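Local coordinates for protein orotidine 5'-phosphate decarboxylase (Sulfolobus solfataricus, PDB 4DBD) that probably catalyses the decarboxylation of orotidine 5'-monophosphate to uridine 5'-monophosphate, the last step of de novo UMP synthesis, as a homodimeric TIM-barrel enzyme, at residues Y126-I131 / T150-D155; G89-L94 / I131-P136. One frame throughout, in Å; residues are numbered along the deposited sequence.

Contact 1: residues Y126-I131 / T150-D155; sequences YIKNVI and TQYRRD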
ATOM      1  N   TYR A 126      20.247   0.552   1.866  1.00 19.34           N
ATOM      2  CA  TYR A 126      19.392  -0.591   1.563  1.00 21.60           C
ATOM      3  C   TYR A 126      18.462  -0.301   0.379  1.00 17.59           C
ATOM      4  O   TYR A 126      18.367  -1.081  -0.561  1.00 17.20           O
ATOM      5  CB  TYR A 126      18.551  -0.962   2.779  1.00 17.61           C
ATOM      6  CG  TYR A 126      17.658  -2.156   2.516  1.00 23.97           C
ATOM      7  CD1 TYR A 126      18.208  -3.408   2.260  1.00 29.90           C
ATOM      8  CD2 TYR A 126      16.271  -2.031   2.511  1.00 24.42           C
ATOM      9  CE1 TYR A 126      17.410  -4.507   2.017  1.00 26.61           C
ATOM     10  CE2 TYR A 126      15.460  -3.128   2.268  1.00 24.10           C
ATOM     11  CZ  TYR A 126      16.035  -4.363   2.021  1.00 19.88           C
ATOM     12  OH  TYR A 126      15.239  -5.453   1.777  1.00 31.70           O
ATOM     13  N   ILE A 127      17.764   0.826   0.438  1.00 19.69           N
ATOM     14  CA  ILE A 127      16.819   1.164  -0.615  1.00 18.70           C
ATOM     15  C   ILE A 127      17.537   1.329  -1.961  1.00 16.68           C
ATOM     16  O   ILE A 127      17.076   0.832  -2.980  1.00 18.70           O
ATOM     17  CB  ILE A 127      15.958   2.404  -0.224  1.00 19.29           C
ATOM     18  CG1 ILE A 127      14.785   1.934   0.663  1.00 23.35           C
ATOM     19  CG2 ILE A 127      15.421   3.091  -1.461  1.00 18.30           C
ATOM     20  CD1 ILE A 127      14.152   3.026   1.511  1.00 24.46           C
ATOM     21  N   LYS A 128      18.679   2.007  -1.965  1.00 18.83           N
ATOM     22  CA  LYS A 128      19.461   2.129  -3.197  1.00 20.34           C
ATOM     23  C   LYS A 128      19.863   0.771  -3.757  1.00 18.99           C
ATOM     24  O   LYS A 128      19.796   0.549  -4.969  1.00 21.92           O
ATOM     25  CB  LYS A 128      20.686   3.029  -2.980  1.00 24.36           C
ATOM     26  CG  LYS A 128      20.308   4.488  -2.841  1.00 23.66           C
ATOM     27  CD  LYS A 128      21.526   5.403  -2.699  1.00 28.59           C
ATOM     28  CE  LYS A 128      21.089   6.853  -2.528  1.00 37.37           C
ATOM     29  NZ  LYS A 128      22.240   7.801  -2.642  1.00 38.43           N
ATOM     30  N   ASN A 129      20.272  -0.140  -2.882  1.00 17.00           N
ATOM     31  CA  ASN A 129      20.579  -1.501  -3.312  1.00 22.31           C
ATOM     32  C   ASN A 129      19.383  -2.224  -3.917  1.00 19.00           C
ATOM     33  O   ASN A 129      19.502  -2.904  -4.932  1.00 17.99           O
ATOM     34  CB  ASN A 129      21.149  -2.315  -2.156  1.00 23.63           C
ATOM     35  CG  ASN A 129      22.551  -1.907  -1.821  1.00 24.45           C
ATOM     36  OD1 ASN A 129      23.211  -1.242  -2.622  1.00 22.22           O
ATOM     37  ND2 ASN A 129      23.021  -2.289  -0.636  1.00 24.26           N
ATOM     38  N   VAL A 130      18.231  -2.103  -3.276  1.00 17.68           N
ATOM     39  CA  VAL A 130      17.013  -2.661  -3.850  1.00 17.39           C
ATOM     40  C   VAL A 130      16.791  -2.093  -5.246  1.00 16.10           C
ATOM     41  O   VAL A 130      16.486  -2.828  -6.194  1.00 16.66           O
ATOM     42  CB  VAL A 130      15.798  -2.394  -2.952  1.00 17.73           C
ATOM     43  CG1 VAL A 130      14.532  -2.791  -3.658  1.00 14.88           C
ATOM     44  CG2 VAL A 130      15.944  -3.152  -1.639  1.00 17.58           C
ATOM     45  N   ILE A 131      16.936  -0.777  -5.384  1.00 16.63           N
ATOM     46  CA  ILE A 131      16.711  -0.149  -6.683  1.00 20.04           C
ATOM     47  C   ILE A 131      17.715  -0.654  -7.716  1.00 20.90           C
ATOM     48  O   ILE A 131      17.363  -0.915  -8.865  1.00 20.59           O
ATOM     49  CB  ILE A 131      16.744   1.396  -6.581  1.00 17.27           C
ATOM     50  CG1 ILE A 131      15.538   1.875  -5.765  1.00 15.94           C
ATOM     51  CG2 ILE A 131      16.750   2.028  -7.956  1.00 17.88           C
ATOM     52  CD1 ILE A 131      15.632   3.331  -5.298  1.00 17.94           C
ATOM     53  N   THR A 150      18.951  15.450  -5.861  1.00 19.95           N
ATOM     54  CA  THR A 150      20.191  15.644  -6.607  1.00 18.81           C
ATOM     55  C   THR A 150      21.083  14.403  -6.492  1.00 16.94           C
ATOM     56  O   THR A 150      21.645  13.928  -7.483  1.00 25.69           O
ATOM     57  CB  THR A 150      20.948  16.879  -6.124  1.00 19.22           C
ATOM     58  OG1 THR A 150      20.048  17.996  -6.064  1.00 21.28           O
ATOM     59  CG2 THR A 150      22.089  17.185  -7.083  1.00 23.12           C
ATOM     60  N   GLN A 151      21.177  13.868  -5.282  1.00 15.81           N
ATOM     61  CA  GLN A 151      21.983  12.684  -5.012  1.00 20.50           C
ATOM     62  C   GLN A 151      21.444  11.454  -5.721  1.00 25.86           C
ATOM     63  O   GLN A 151      22.208  10.690  -6.300  1.00 23.64           O
ATOM     64  CB  GLN A 151      22.084  12.448  -3.504  1.00 20.92           C
ATOM     65  CG  GLN A 151      22.914  13.525  -2.810  1.00 31.50           C
ATOM     66  CD  GLN A 151      22.514  13.758  -1.371  1.00 37.31           C
ATOM     67  OE1 GLN A 151      21.767  12.971  -0.781  1.00 42.88           O
ATOM     68  NE2 GLN A 151      23.004  14.856  -0.792  1.00 34.76           N
ATOM     69  N   TYR A 152      20.134  11.249  -5.692  1.00 26.86           N
ATOM     70  CA  TYR A 152      19.585  10.152  -6.482  1.00 19.09           C
ATOM     71  C   TYR A 152      19.830  10.353  -7.978  1.00 25.11           C
ATOM     72  O   TYR A 152      20.070   9.390  -8.701  1.00 30.16           O
ATOM     73  CB  TYR A 152      18.101   9.891  -6.169  1.00 21.48           C
ATOM     74  CG  TYR A 152      17.925   8.948  -5.001  1.00 18.47           C
ATOM     75  CD1 TYR A 152      17.992   9.409  -3.699  1.00 22.02           C
ATOM     76  CD2 TYR A 152      17.733   7.586  -5.206  1.00 27.77           C
ATOM     77  CE1 TYR A 152      17.848   8.550  -2.625  1.00 25.28           C
ATOM     78  CE2 TYR A 152      17.590   6.718  -4.135  1.00 24.47           C
ATOM     79  CZ  TYR A 152      17.647   7.212  -2.850  1.00 23.01           C
ATOM     80  OH  TYR A 152      17.516   6.356  -1.773  1.00 35.80           O
ATOM     81  N   ARG A 153      19.800  11.599  -8.439  1.00 21.29           N
ATOM     82  CA  ARG A 153      20.072  11.869  -9.851  1.00 25.79           C
ATOM     83  C   ARG A 153      21.514  11.492 -10.184  1.00 28.29           C
ATOM     84  O   ARG A 153      21.797  10.963 -11.258  1.00 28.14           O
ATOM     85  CB  ARG A 153      19.802  13.333 -10.196  1.00 25.27           C
ATOM     86  CG  ARG A 153      20.321  13.753 -11.570  1.00 30.27           C
ATOM     87  CD  ARG A 153      19.788  12.853 -12.669  1.00 33.84           C
ATOM     88  NE  ARG A 153      18.350  13.021 -12.831  1.00 28.41           N
ATOM     89  CZ  ARG A 153      17.531  12.083 -13.297  1.00 30.90           C
ATOM     90  NH1 ARG A 153      17.999  10.891 -13.642  1.00 27.59           N
ATOM     91  NH2 ARG A 153      16.237  12.342 -13.400  1.00 21.53           N
ATOM     92  N   ARG A 154      22.417  11.778  -9.252  1.00 26.81           N
ATOM     93  CA  ARG A 154      23.824  11.407  -9.380  1.00 30.97           C
ATOM     94  C   ARG A 154      23.982   9.889  -9.407  1.00 29.71           C
ATOM     95  O   ARG A 154      24.703   9.344 -10.247  1.00 35.92           O
ATOM     96  CB  ARG A 154      24.621  11.987  -8.202  1.00 30.69           C
ATOM     97  CG  ARG A 154      25.951  11.279  -7.932  1.00 37.80           C
ATOM     98  CD  ARG A 154      26.465  11.557  -6.522  1.00 42.38           C
ATOM     99  NE  ARG A 154      25.779  10.773  -5.494  1.00 40.46           N
ATOM    100  CZ  ARG A 154      25.734  11.113  -4.207  1.00 40.23           C
ATOM    101  NH1 ARG A 154      26.326  12.232  -3.802  1.00 39.71           N
ATOM    102  NH2 ARG A 154      25.094  10.346  -3.327  1.00 35.93           N
ATOM    103  N   ASP A 155      23.303   9.215  -8.480  1.00 28.70           N
ATOM    104  CA  ASP A 155      23.441   7.772  -8.309  1.00 23.22           C
ATOM    105  C   ASP A 155      22.731   6.977  -9.400  1.00 29.43           C
ATOM    106  O   ASP A 155      23.057   5.825  -9.646  1.00 29.26           O
ATOM    107  CB  ASP A 155      22.905   7.341  -6.942  1.00 25.77           C
ATOM    108  CG  ASP A 155      23.696   7.929  -5.785  1.00 36.87           C
ATOM    109  OD1 ASP A 155      24.839   8.406  -5.998  1.00 31.72           O
ATOM    110  OD2 ASP A 155      23.167   7.909  -4.650  1.00 33.95           O
TER

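Contact 2: residues G89-L94 / I131-P136; sequences GVKGSL and IREISP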
ATOM      1  N   GLY A  89      11.684  -4.872  -0.317  1.00 14.72           N
ATOM      2  CA  GLY A  89      12.773  -5.748  -0.695  1.00 18.71           C
ATOM      3  C   GLY A  89      12.498  -6.576  -1.933  1.00 19.55           C
ATOM      4  O   GLY A  89      11.434  -6.474  -2.565  1.00 18.83           O
ATOM      5  N   VAL A  90      13.458  -7.427  -2.278  1.00 17.90           N
ATOM      6  CA  VAL A  90      13.445  -8.075  -3.585  1.00 18.20           C
ATOM      7  C   VAL A  90      12.856  -9.491  -3.558  1.00 17.85           C
ATOM      8  O   VAL A  90      11.798  -9.744  -4.120  1.00 20.13           O
ATOM      9  CB  VAL A  90      14.871  -8.085  -4.194  1.00 22.58           C
ATOM     10  CG1 VAL A  90      14.910  -8.865  -5.522  1.00 18.67           C
ATOM     11  CG2 VAL A  90      15.381  -6.650  -4.372  1.00 18.85           C
ATOM     12  N   LYS A  91      13.536 -10.415  -2.889  1.00 16.18           N
ATOM     13  CA  LYS A  91      13.168 -11.822  -2.988  1.00 16.39           C
ATOM     14  C   LYS A  91      11.762 -12.107  -2.481  1.00 18.77           C
ATOM     15  O   LYS A  91      11.459 -11.884  -1.304  1.00 18.08           O
ATOM     16  CB  LYS A  91      14.189 -12.695  -2.246  1.00 18.58           C
ATOM     17  CG  LYS A  91      15.437 -13.003  -3.056  1.00 28.03           C
ATOM     18  CD  LYS A  91      16.023 -11.723  -3.636  1.00 36.99           C
ATOM     19  CE  LYS A  91      17.548 -11.735  -3.650  1.00 45.92           C
ATOM     20  NZ  LYS A  91      18.097 -10.336  -3.646  1.00 32.45           N
ATOM     21  N   GLY A  92      10.897 -12.590  -3.371  1.00 15.21           N
ATOM     22  CA  GLY A  92       9.545 -12.966  -2.989  1.00 15.65           C
ATOM     23  C   GLY A  92       8.600 -11.775  -2.920  1.00 19.78           C
ATOM     24  O   GLY A  92       7.459 -11.896  -2.468  1.00 15.22           O
ATOM     25  N   SER A  93       9.078 -10.620  -3.366  1.00 15.32           N
ATOM     26  CA  SER A  93       8.256  -9.410  -3.390  1.00 14.07           C
ATOM     27  C   SER A  93       8.506  -8.655  -4.693  1.00 14.92           C
ATOM     28  O   SER A  93       7.868  -8.932  -5.705  1.00 15.61           O
ATOM     29  CB  SER A  93       8.533  -8.555  -2.154  1.00 16.49           C
ATOM     30  OG  SER A  93       7.752  -7.371  -2.139  1.00 21.01           O
ATOM     31  N   LEU A  94       9.455  -7.724  -4.702  1.00 13.15           N
ATOM     32  CA  LEU A  94       9.666  -6.948  -5.919  1.00 15.38           C
ATOM     33  C   LEU A  94      10.174  -7.751  -7.124  1.00 18.54           C
ATOM     34  O   LEU A  94       9.863  -7.405  -8.271  1.00 17.34           O
ATOM     35  CB  LEU A  94      10.549  -5.727  -5.651  1.00 19.04           C
ATOM     36  CG  LEU A  94       9.885  -4.651  -4.789  1.00 15.53           C
ATOM     37  CD1 LEU A  94      10.928  -3.644  -4.341  1.00 16.00           C
ATOM     38  CD2 LEU A  94       8.735  -3.953  -5.551  1.00 15.07           C
ATOM     39  N   ILE A 131      16.936  -0.777  -5.384  1.00 16.63           N
ATOM     40  CA  ILE A 131      16.711  -0.149  -6.683  1.00 20.04           C
ATOM     41  C   ILE A 131      17.715  -0.654  -7.716  1.00 20.90           C
ATOM     42  O   ILE A 131      17.363  -0.915  -8.865  1.00 20.59           O
ATOM     43  CB  ILE A 131      16.744   1.396  -6.581  1.00 17.27           C
ATOM     44  CG1 ILE A 131      15.538   1.875  -5.765  1.00 15.94           C
ATOM     45  CG2 ILE A 131      16.750   2.028  -7.956  1.00 17.88           C
ATOM     46  CD1 ILE A 131      15.632   3.331  -5.298  1.00 17.94           C
ATOM     47  N   ARG A 132      18.967  -0.802  -7.303  1.00 19.36           N
ATOM     48  CA  ARG A 132      19.989  -1.351  -8.198  1.00 26.02           C
ATOM     49  C   ARG A 132      19.701  -2.777  -8.683  1.00 22.90           C
ATOM     50  O   ARG A 132      19.903  -3.083  -9.855  1.00 25.31           O
ATOM     51  CB  ARG A 132      21.363  -1.278  -7.538  1.00 22.71           C
ATOM     52  CG  ARG A 132      21.859   0.133  -7.364  1.00 18.87           C
ATOM     53  CD  ARG A 132      23.029   0.170  -6.399  1.00 18.97           C
ATOM     54  NE  ARG A 132      23.537   1.523  -6.233  1.00 29.45           N
ATOM     55  CZ  ARG A 132      23.877   2.052  -5.063  1.00 30.02           C
ATOM     56  NH1 ARG A 132      23.779   1.335  -3.950  1.00 27.36           N
ATOM     57  NH2 ARG A 132      24.324   3.297  -5.011  1.00 24.76           N
ATOM     58  N   GLU A 133      19.226  -3.643  -7.792  1.00 22.61           N
ATOM     59  CA  GLU A 133      18.888  -5.015  -8.185  1.00 21.71           C
ATOM     60  C   GLU A 133      17.707  -5.071  -9.151  1.00 25.96           C
ATOM     61  O   GLU A 133      17.726  -5.816 -10.126  1.00 24.80           O
ATOM     62  CB  GLU A 133      18.575  -5.877  -6.962  1.00 25.01           C
ATOM     63  CG  GLU A 133      19.783  -6.297  -6.158  1.00 32.46           C
ATOM     64  CD  GLU A 133      19.409  -7.196  -4.996  1.00 41.35           C
ATOM     65  OE1 GLU A 133      18.268  -7.710  -4.989  1.00 37.29           O
ATOM     66  OE2 GLU A 133      20.249  -7.384  -4.087  1.00 43.85           O
ATOM     67  N   ILE A 134      16.678  -4.279  -8.870  1.00 20.41           N
ATOM     68  CA  ILE A 134      15.424  -4.335  -9.616  1.00 18.54           C
ATOM     69  C   ILE A 134      15.500  -3.584 -10.938  1.00 21.59           C
ATOM     70  O   ILE A 134      14.930  -4.018 -11.935  1.00 19.88           O
ATOM     71  CB  ILE A 134      14.248  -3.791  -8.765  1.00 18.84           C
ATOM     72  CG1 ILE A 134      13.969  -4.740  -7.596  1.00 17.23           C
ATOM     73  CG2 ILE A 134      12.989  -3.600  -9.613  1.00 17.86           C
ATOM     74  CD1 ILE A 134      13.298  -6.051  -8.008  1.00 17.09           C
ATOM     75  N   SER A 135      16.220  -2.468 -10.946  1.00 19.39           N
ATOM     76  CA  SER A 135      16.373  -1.660 -12.150  1.00 19.64           C
ATOM     77  C   SER A 135      15.023  -1.231 -12.726  1.00 22.67           C
ATOM     78  O   SER A 135      14.686  -1.571 -13.865  1.00 23.03           O
ATOM     79  CB  SER A 135      17.200  -2.416 -13.198  1.00 30.06           C
ATOM     80  OG  SER A 135      17.391  -1.625 -14.356  1.00 39.99           O
ATOM     81  N   PRO A 136      14.243  -0.480 -11.935  1.00 21.01           N
ATOM     82  CA  PRO A 136      12.928   0.026 -12.346  1.00 20.41           C
ATOM     83  C   PRO A 136      13.055   1.067 -13.459  1.00 21.37           C
ATOM     84  O   PRO A 136      14.154   1.549 -13.721  1.00 18.42           O
ATOM     85  CB  PRO A 136      12.390   0.682 -11.060  1.00 15.03           C
ATOM     86  CG  PRO A 136      13.654   1.081 -10.292  1.00 14.59           C
ATOM     87  CD  PRO A 136      14.631  -0.028 -10.582  1.00 18.42           C
TER

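Contact 1: residues Y126-I131 / T150-D155
Tyr-152 reaches from helix 146-155 across to helix 124-134, its neighbour in the outer layer of the TIM barrel, and its side chain lies between these helices and strands 107-113 and 138-141. Their short segments keep 12.5 Å between axes at 39°, so long side chains must bridge the gap. Lys-128 does so from the other helix: extended beyond CG, it runs over one face of the ring. Its CE stands 3.8 Å from the Tyr-152 ring centroid in a CH-pi contact; the cation-pi approach of NZ, 4.6 Å from that centroid, is less certain. Lys-128 CG lies 3.5 Å from Tyr-152 OH. Ile-131 CD1 approaches Tyr-152 CE2 obliquely. Two residues on, Arg-154 bends at chi3 (78°), and its NE makes a salt-bridge hydrogen bond of 2.6 Å to Asp-155 OD1; the oxygen lies nearly in the guanidinium plane, while NE meets it from above the carboxylate plane. Asp-155 OD2 pairs with Lys-128 NZ in a salt bridge, but the two atoms are modelled too close and their places are doubtful. Lysine and arginine thus appear to share one carboxylate, whose charge would probably offset their mutual repulsion, while Tyr-152 OH is buried with no hydrogen-bonding partner.

Contact 2: residues G89-L94 / I131-P136
Ile-134, near the end of helix 124-134, gives up the most surface and meets the N-terminal end of helix 90-103, where the winding opens into a wider pi-type turn. Its CD1 comes to 3.6 Å from Leu-94 CB, while CG1 packs 4.0 Å from Val-90 CG2. The side chains of Val-90 and Ile-134 run alongside each other, pointing opposite ways, and Leu-108 of strand 107-113 also touches the isoleucine. Glu-133, next in buried area, is extended beyond CG and carries its carboxylate across Val-90, bringing OE1 to 3.1 Å from Val-90 CG2. Val-90 places CG1 anti to the backbone N (chi1 175°) and CG2 beside it; both methyls face Glu-133 OE1, with Val-90 CG1 3.6 Å from it. An alanine here would probably open a gap beside Ile-134 CG1 and let the Glu-133 carboxylate turn more freely. Lys-91, bent at chi2 and chi3, crosses the glutamate at about a right angle and sets NZ 3.0 Å from Glu-133 OE1, a salt bridge with a weak hydrogen bond. The seam is graded: apolar packing lies on the TIM-barrel side, and an ion pair between exposed residues on the outer side probably adds a modest electrostatic tie.

How the contacts relate
Both contacts belong to the outer helical layer of one eight-stranded parallel barrel, and their centres lie 13 Å apart. Helix 124-134 is common to them: contact 1 joins it to helix 146-155, the next helix along the chain, and contact 2 to helix 90-103, the preceding one. Their segments alternate in sequence, and Ile-131 belongs to both. Val-130 links the two directly, its CG1 packing 3.8 Å from Leu-94 CD1, while Tyr-126 OH rests near Gly-89 CA. Three successive helices are thus knitted side by side around strands 107-113 and 138-141. Tyr-126 and Lys-91 also meet the second subunit, so this layer borders the dimer interface.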